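Local coordinates for phage-related protein (PDB 4JG2), which is of unknown function but belongs to the family of the phage Enc34 single-stranded-DNA-binding protein, and so may bind single-stranded DNA, at residues T36-V42 against A158-F164; R45-H50 against E189-R194. All coordinates share one frame; numbering follows the deposited sequence.

The two contacts illustrate how one polypeptide ties distant parts of its sequence together by different means. Contact 1 is the more buried: strand 37-39 pairs antiparallel with strand 157-169, and main-chain hydrogen bonds repeat along the pair, with side chains adding to both ends. Contact 2 lies at the surface, where the irregular loop 189-194 lies against the cornered strand 45-50 and is held by arginine side chains, one tyrosine ring and bridging waters. Strands 37-39 and 45-50 are consecutive in the chain, and the contacts meet where Leu46 packs on Ala158 and Val160, its CD2 lying 3.7 Å from Val160 CG2. Regular pairing thus gives way outward to side-chain stacking and water bridges.

Contact 1 (T36-V42 against A158-F164); sequences TKVVTSV and ARVSLNF
A chi1 of -57° and a bend at chi3 (73°) carry the Arg159 side chain across to the neighbouring segment, edge-on to the carbonyl of Thr40. NE donates to Thr40 O at 2.8 Å, while NH2 adds only weak bonds to the carbonyls of Val39 and Thr40. Val39 CG1 rests over one guanidinium face, 3.5 Å from Arg159 CZ. Thr40 turns OG1 (chi1 71°) between its own N and carbonyl carbon, where it accepts from Val160 N at 3.0 Å; Thr44 is its other hydroxyl partner. From there the antiparallel pairing runs on regularly: Thr40 N donates to Val160 O, Val38 and Leu162 form a hydrogen-bonded pair, and Phe164 N donates to Thr36 O. On the buried face Val38 CG2 meets the edge of the Phe164 ring at CE1, 4.0 Å away, and both side chains lie against Ala84 of helix 75-96. At the far end, in the conformer described, Asn163 OD1 lies 2.9 Å from Thr36 OG1, whose proton could instead go to Asn34. Main-chain bonds thus run one residue beyond the short strand at each end, with the firmest side-chain addition coming from Arg159 and Thr40.

Contact 2 (R45-H50 against E189-R194); sequences RLSYFH and EPLGGR
Tyr48 and Arg194 make the principal side-chain meeting here, the guanidinium lying flat on the ring with centres 4.3 Å apart and planes 22° from parallel. The stack is off-centre: Arg194 CZ sits nearer the CB-CG end of the tyrosine, 3.8 Å from Tyr48 CG, and NH1 reaches past the ring to CB. Arg194 runs extended from CG to NE, so its aliphatic part crosses the CD1-CE1 side of the same face before the flat head settles, turned crosswise to the extended chain. The tyrosine presents that face from a corner between two strand pieces, where the backbone takes positive phi. Beyond it the edge of the Arg194 guanidinium faces the His50 ring, nearly coplanar with it, and a water joins Arg194 NH1 at 2.8 Å while bonding weakly to His50 NE2. Another water connects NH1 with Tyr48 O, and a third bridges Tyr48 N and Gly192 O.

At the other end Arg45, its CG anti to the backbone N (chi1 -162°), stretches out from CG to NE toward the loop. NH2 donates to Glu189 O at 2.9 Å, through a bent bond with an N-H...O angle of 136°. Leu191 comes from the opposite direction and lays CD1 over the centre of one guanidinium face, 4.0 Å from Arg45 CZ; the same methyl is 3.9 Å from Leu46 O. Arg45 NE is bonded to Gly155 O, which fixes the guanidinium from a second direction.

With one direct hydrogen bond across the segments, the loop is attached mostly by a stacked arginine, apolar cover and bridging waters, an attachment in which the positive charge of Arg194 would probably disfavour protonation of the nearby histidine.

Contact 1 (T36-V42 against A158-F164)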
loop_
_atom_site.group_PDB
_atom_site.type_symbol
_atom_site.label_atom_id
_atom_site.label_comp_id
_atom_site.label_asym_id
_atom_site.label_seq_id
_atom_site.Cartn_x
_atom_site.Cartn_y
_atom_site.Cartn_z
ATOM N N THR A 36 -2.107 13.626 -2.294
ATOM C CA THR A 36 -2.557 12.253 -2.336
ATOM C C THR A 36 -1.442 11.215 -2.122
ATOM O O THR A 36 -1.712 10.018 -2.124
ATOM C CB THR A 36 -3.297 11.987 -3.666
ATOM O OG1 THR A 36 -2.409 12.230 -4.771
ATOM C CG2 THR A 36 -4.533 12.814 -3.800
ATOM N N LYS A 37 -0.232 11.690 -1.889
ATOM C CA LYS A 37 0.933 10.827 -1.675
ATOM C C LYS A 37 1.281 10.771 -0.188
ATOM O O LYS A 37 1.343 11.851 0.454
ATOM C CB LYS A 37 2.123 11.352 -2.488
ATOM C CG LYS A 37 3.359 10.559 -2.365
ATOM C CD LYS A 37 4.477 11.184 -3.220
ATOM C CE LYS A 37 5.804 10.524 -2.889
ATOM N NZ LYS A 37 6.933 11.309 -3.482
ATOM N N VAL A 38 1.504 9.581 0.343
ATOM C CA VAL A 38 1.918 9.376 1.742
ATOM C C VAL A 38 3.058 8.390 1.768
ATOM O O VAL A 38 2.988 7.347 1.122
ATOM C CB VAL A 38 0.778 8.781 2.585
ATOM C CG1 VAL A 38 1.266 8.518 4.047
ATOM C CG2 VAL A 38 -0.452 9.684 2.553
ATOM N N VAL A 39 4.094 8.703 2.516
ATOM C CA VAL A 39 5.187 7.760 2.776
ATOM C C VAL A 39 5.036 7.255 4.204
ATOM O O VAL A 39 5.068 8.055 5.149
ATOM C CB VAL A 39 6.569 8.360 2.507
ATOM C CG1 VAL A 39 7.666 7.316 2.608
ATOM C CG2 VAL A 39 6.645 8.962 1.132
ATOM N N THR A 40 4.821 5.953 4.375
ATOM C CA THR A 40 4.568 5.372 5.710
ATOM C C THR A 40 5.828 5.362 6.569
ATOM O O THR A 40 6.932 5.661 6.078
ATOM C CB THR A 40 3.933 3.983 5.591
ATOM O OG1 THR A 40 4.914 3.088 5.108
ATOM C CG2 THR A 40 2.734 3.967 4.652
ATOM N N SER A 41 5.629 5.031 7.838
ATOM C CA SER A 41 6.720 5.102 8.818
ATOM C C SER A 41 7.678 3.964 8.767
ATOM O O SER A 41 7.398 2.885 8.200
ATOM C CB SER A 41 6.157 5.243 10.273
ATOM O OG SER A 41 5.951 3.958 10.783
ATOM N N VAL A 42 8.779 4.112 9.473
ATOM C CA VAL A 42 9.732 3.003 9.637
ATOM C C VAL A 42 9.169 1.785 10.378
ATOM O O VAL A 42 9.797 0.733 10.392
ATOM C CB VAL A 42 11.033 3.474 10.344
ATOM C CG1 VAL A 42 11.759 4.472 9.478
ATOM C CG2 VAL A 42 10.797 4.028 11.743
ATOM N N ALA A 158 9.476 -1.820 6.538
ATOM C CA ALA A 158 9.911 -0.999 5.460
ATOM C C ALA A 158 8.982 0.198 5.317
ATOM O O ALA A 158 7.754 0.030 5.436
ATOM C CB ALA A 158 9.896 -1.769 4.145
ATOM N N ARG A 159 9.544 1.371 4.986
ATOM C CA ARG A 159 8.692 2.499 4.583
ATOM C C ARG A 159 8.133 2.214 3.176
ATOM O O ARG A 159 8.858 1.677 2.325
ATOM C CB ARG A 159 9.465 3.832 4.514
ATOM C CG ARG A 159 10.174 4.217 5.835
ATOM C CD ARG A 159 10.705 5.658 5.781
ATOM N NE ARG A 159 9.549 6.500 5.885
ATOM C CZ ARG A 159 9.485 7.774 5.542
ATOM N NH1 ARG A 159 10.548 8.412 5.099
ATOM N NH2 ARG A 159 8.313 8.405 5.723
ATOM N N VAL A 160 6.886 2.620 2.918
ATOM C CA VAL A 160 6.268 2.428 1.617
ATOM C C VAL A 160 5.648 3.727 1.142
ATOM O O VAL A 160 4.961 4.395 1.929
ATOM C CB VAL A 160 5.202 1.318 1.656
ATOM C CG1 VAL A 160 4.658 1.054 0.250
ATOM C CG2 VAL A 160 5.744 0.024 2.280
ATOM N N SER A 161 5.900 4.061 -0.115
ATOM C CA SER A 161 5.290 5.215 -0.728
ATOM C C SER A 161 3.942 4.750 -1.316
ATOM O O SER A 161 3.858 3.701 -1.951
ATOM C CB SER A 161 6.193 5.770 -1.824
ATOM O OG SER A 161 5.641 6.942 -2.366
ATOM N N LEU A 162 2.916 5.527 -1.032
ATOM C CA LEU A 162 1.567 5.259 -1.444
ATOM C C LEU A 162 0.926 6.434 -2.122
ATOM O O LEU A 162 1.157 7.581 -1.715
ATOM C CB LEU A 162 0.717 4.973 -0.179
ATOM C CG LEU A 162 1.175 3.843 0.751
ATOM C CD1 LEU A 162 0.251 3.791 1.962
ATOM C CD2 LEU A 162 1.282 2.489 0.046
ATOM N N ASN A 163 0.126 6.196 -3.153
ATOM C CA ASN A 163 -0.635 7.277 -3.767
ATOM C C ASN A 163 -2.066 6.823 -3.819
ATOM O O ASN A 163 -2.401 5.716 -4.195
ATOM C CB ASN A 163 -0.168 7.756 -5.174
ATOM C CG ASN A 163 -0.874 9.078 -5.655
ATOM O OD1 ASN A 163 -0.405 10.234 -5.388
ATOM N ND2 ASN A 163 -1.966 8.915 -6.441
ATOM N N PHE A 164 -2.920 7.699 -3.393
ATOM C CA PHE A 164 -4.352 7.420 -3.355
ATOM C C PHE A 164 -5.061 8.095 -4.494
ATOM O O PHE A 164 -4.767 9.246 -4.808
ATOM C CB PHE A 164 -4.886 7.904 -1.985
ATOM C CG PHE A 164 -4.308 7.108 -0.824
ATOM C CD1 PHE A 164 -3.141 7.488 -0.158
ATOM C CD2 PHE A 164 -4.864 5.912 -0.459
ATOM C CE1 PHE A 164 -2.605 6.737 0.869
ATOM C CE2 PHE A 164 -4.343 5.140 0.555
ATOM C CZ PHE A 164 -3.202 5.562 1.194
HETATM O O HOH W 1 -3.983 10.788 -6.984
#

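Contact 2 (R45-H50 against E189-R194)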
loop_
_atom_site.group_PDB
_atom_site.type_symbol
_atom_site.label_atom_id
_atom_site.label_comp_id
_atom_site.label_asym_id
_atom_site.label_seq_id
_atom_site.Cartn_x
_atom_site.Cartn_y
_atom_site.Cartn_z
ATOM N N ARG A 45 4.949 -2.709 8.608
ATOM C CA ARG A 45 5.317 -4.092 8.329
ATOM C C ARG A 45 4.706 -4.531 6.997
ATOM O O ARG A 45 3.606 -4.096 6.651
ATOM C CB ARG A 45 4.868 -5.018 9.466
ATOM C CG ARG A 45 5.556 -6.358 9.475
ATOM C CD ARG A 45 5.161 -7.195 10.676
ATOM N NE ARG A 45 5.914 -8.450 10.742
ATOM C CZ ARG A 45 5.571 -9.491 11.471
ATOM N NH1 ARG A 45 4.481 -9.405 12.239
ATOM N NH2 ARG A 45 6.276 -10.587 11.499
ATOM N N LEU A 46 5.409 -5.377 6.243
ATOM C CA LEU A 46 4.909 -5.855 4.949
ATOM C C LEU A 46 4.264 -7.205 5.116
ATOM O O LEU A 46 4.852 -8.155 5.689
ATOM C CB LEU A 46 6.063 -5.951 3.944
ATOM C CG LEU A 46 6.921 -4.712 3.787
ATOM C CD1 LEU A 46 7.913 -4.894 2.682
ATOM C CD2 LEU A 46 6.091 -3.460 3.548
ATOM N N SER A 47 3.058 -7.362 4.548
ATOM C CA SER A 47 2.351 -8.623 4.487
ATOM C C SER A 47 2.056 -8.935 3.017
ATOM O O SER A 47 1.768 -8.025 2.222
ATOM C CB SER A 47 1.033 -8.529 5.290
ATOM O OG SER A 47 0.101 -9.545 5.041
ATOM N N TYR A 48 2.090 -10.210 2.633
ATOM C CA TYR A 48 1.793 -10.609 1.279
ATOM C C TYR A 48 2.618 -9.774 0.300
ATOM O O TYR A 48 2.104 -9.179 -0.675
ATOM C CB TYR A 48 0.283 -10.589 0.971
ATOM C CG TYR A 48 -0.533 -11.424 1.904
ATOM C CD1 TYR A 48 -0.283 -12.759 2.085
ATOM C CD2 TYR A 48 -1.573 -10.866 2.597
ATOM C CE1 TYR A 48 -1.093 -13.527 2.910
ATOM C CE2 TYR A 48 -2.344 -11.607 3.431
ATOM C CZ TYR A 48 -2.113 -12.953 3.568
ATOM O OH TYR A 48 -2.858 -13.763 4.420
ATOM N N PHE A 49 3.921 -9.785 0.510
ATOM C CA PHE A 49 4.803 -8.991 -0.300
ATOM C C PHE A 49 5.050 -9.568 -1.688
ATOM O O PHE A 49 5.643 -10.630 -1.847
ATOM C CB PHE A 49 6.154 -8.814 0.445
ATOM C CG PHE A 49 7.166 -8.101 -0.332
ATOM C CD1 PHE A 49 7.114 -6.769 -0.572
ATOM C CD2 PHE A 49 8.179 -8.851 -0.873
ATOM C CE1 PHE A 49 8.205 -6.181 -1.359
ATOM C CE2 PHE A 49 9.127 -8.351 -1.618
ATOM C CZ PHE A 49 9.200 -7.053 -1.851
ATOM N N HIS A 50 4.646 -8.795 -2.690
ATOM C CA HIS A 50 4.843 -9.134 -4.094
ATOM C C HIS A 50 5.439 -7.928 -4.792
ATOM O O HIS A 50 4.930 -7.408 -5.767
ATOM C CB HIS A 50 3.565 -9.605 -4.735
ATOM C CG HIS A 50 3.095 -10.915 -4.190
ATOM N ND1 HIS A 50 3.761 -12.087 -4.397
ATOM C CD2 HIS A 50 2.063 -11.215 -3.384
ATOM C CE1 HIS A 50 3.153 -13.062 -3.752
ATOM N NE2 HIS A 50 2.132 -12.551 -3.096
ATOM N N GLU A 189 10.016 -11.214 11.679
ATOM C CA GLU A 189 9.769 -12.629 11.491
ATOM C C GLU A 189 9.021 -12.845 10.175
ATOM O O GLU A 189 8.071 -12.132 9.863
ATOM C CB GLU A 189 8.966 -13.231 12.657
ATOM C CG GLU A 189 9.733 -13.721 13.863
ATOM C CD GLU A 189 10.526 -15.026 13.468
ATOM O OE1 GLU A 189 10.008 -16.222 13.276
ATOM O OE2 GLU A 189 11.699 -14.790 13.264
ATOM N N PRO A 190 9.415 -13.858 9.400
ATOM C CA PRO A 190 8.738 -14.080 8.139
ATOM C C PRO A 190 7.263 -14.468 8.342
ATOM O O PRO A 190 6.909 -15.192 9.318
ATOM C CB PRO A 190 9.584 -15.163 7.476
ATOM C CG PRO A 190 10.931 -15.029 8.148
ATOM C CD PRO A 190 10.608 -14.716 9.523
ATOM N N LEU A 191 6.416 -14.009 7.414
ATOM C CA LEU A 191 5.001 -14.304 7.378
ATOM C C LEU A 191 4.690 -15.233 6.235
ATOM O O LEU A 191 5.296 -15.125 5.154
ATOM C CB LEU A 191 4.142 -13.052 7.298
ATOM C CG LEU A 191 4.308 -12.148 8.490
ATOM C CD1 LEU A 191 3.637 -10.798 8.234
ATOM C CD2 LEU A 191 3.757 -12.736 9.803
ATOM N N GLY A 192 3.768 -16.155 6.445
ATOM C CA GLY A 192 3.354 -17.071 5.422
ATOM C C GLY A 192 2.546 -16.403 4.315
ATOM O O GLY A 192 1.972 -15.336 4.517
ATOM N N GLY A 193 2.482 -16.994 3.122
ATOM C CA GLY A 193 1.764 -16.408 2.008
ATOM C C GLY A 193 0.431 -17.040 1.747
ATOM O O GLY A 193 -0.043 -17.871 2.513
ATOM N N ARG A 194 -0.191 -16.555 0.675
ATOM C CA ARG A 194 -1.469 -17.048 0.194
ATOM C C ARG A 194 -1.319 -18.489 -0.301
ATOM O O ARG A 194 -0.224 -18.892 -0.723
ATOM C CB ARG A 194 -2.077 -16.114 -0.885
ATOM C CG ARG A 194 -2.387 -14.662 -0.460
ATOM C CD ARG A 194 -3.259 -13.821 -1.416
ATOM N NE ARG A 194 -3.549 -12.446 -0.942
ATOM C CZ ARG A 194 -2.808 -11.371 -1.167
ATOM N NH1 ARG A 194 -1.744 -11.412 -1.941
ATOM N NH2 ARG A 194 -3.215 -10.216 -0.693
HETATM O O HOH W 2 -0.155 -8.787 -2.091
HETATM O O HOH W 3 2.459 -12.457 4.403
HETATM O O HOH W 4 1.500 -14.578 -0.796
HETATM O O HOH W 5 -0.438 -13.570 -3.079
#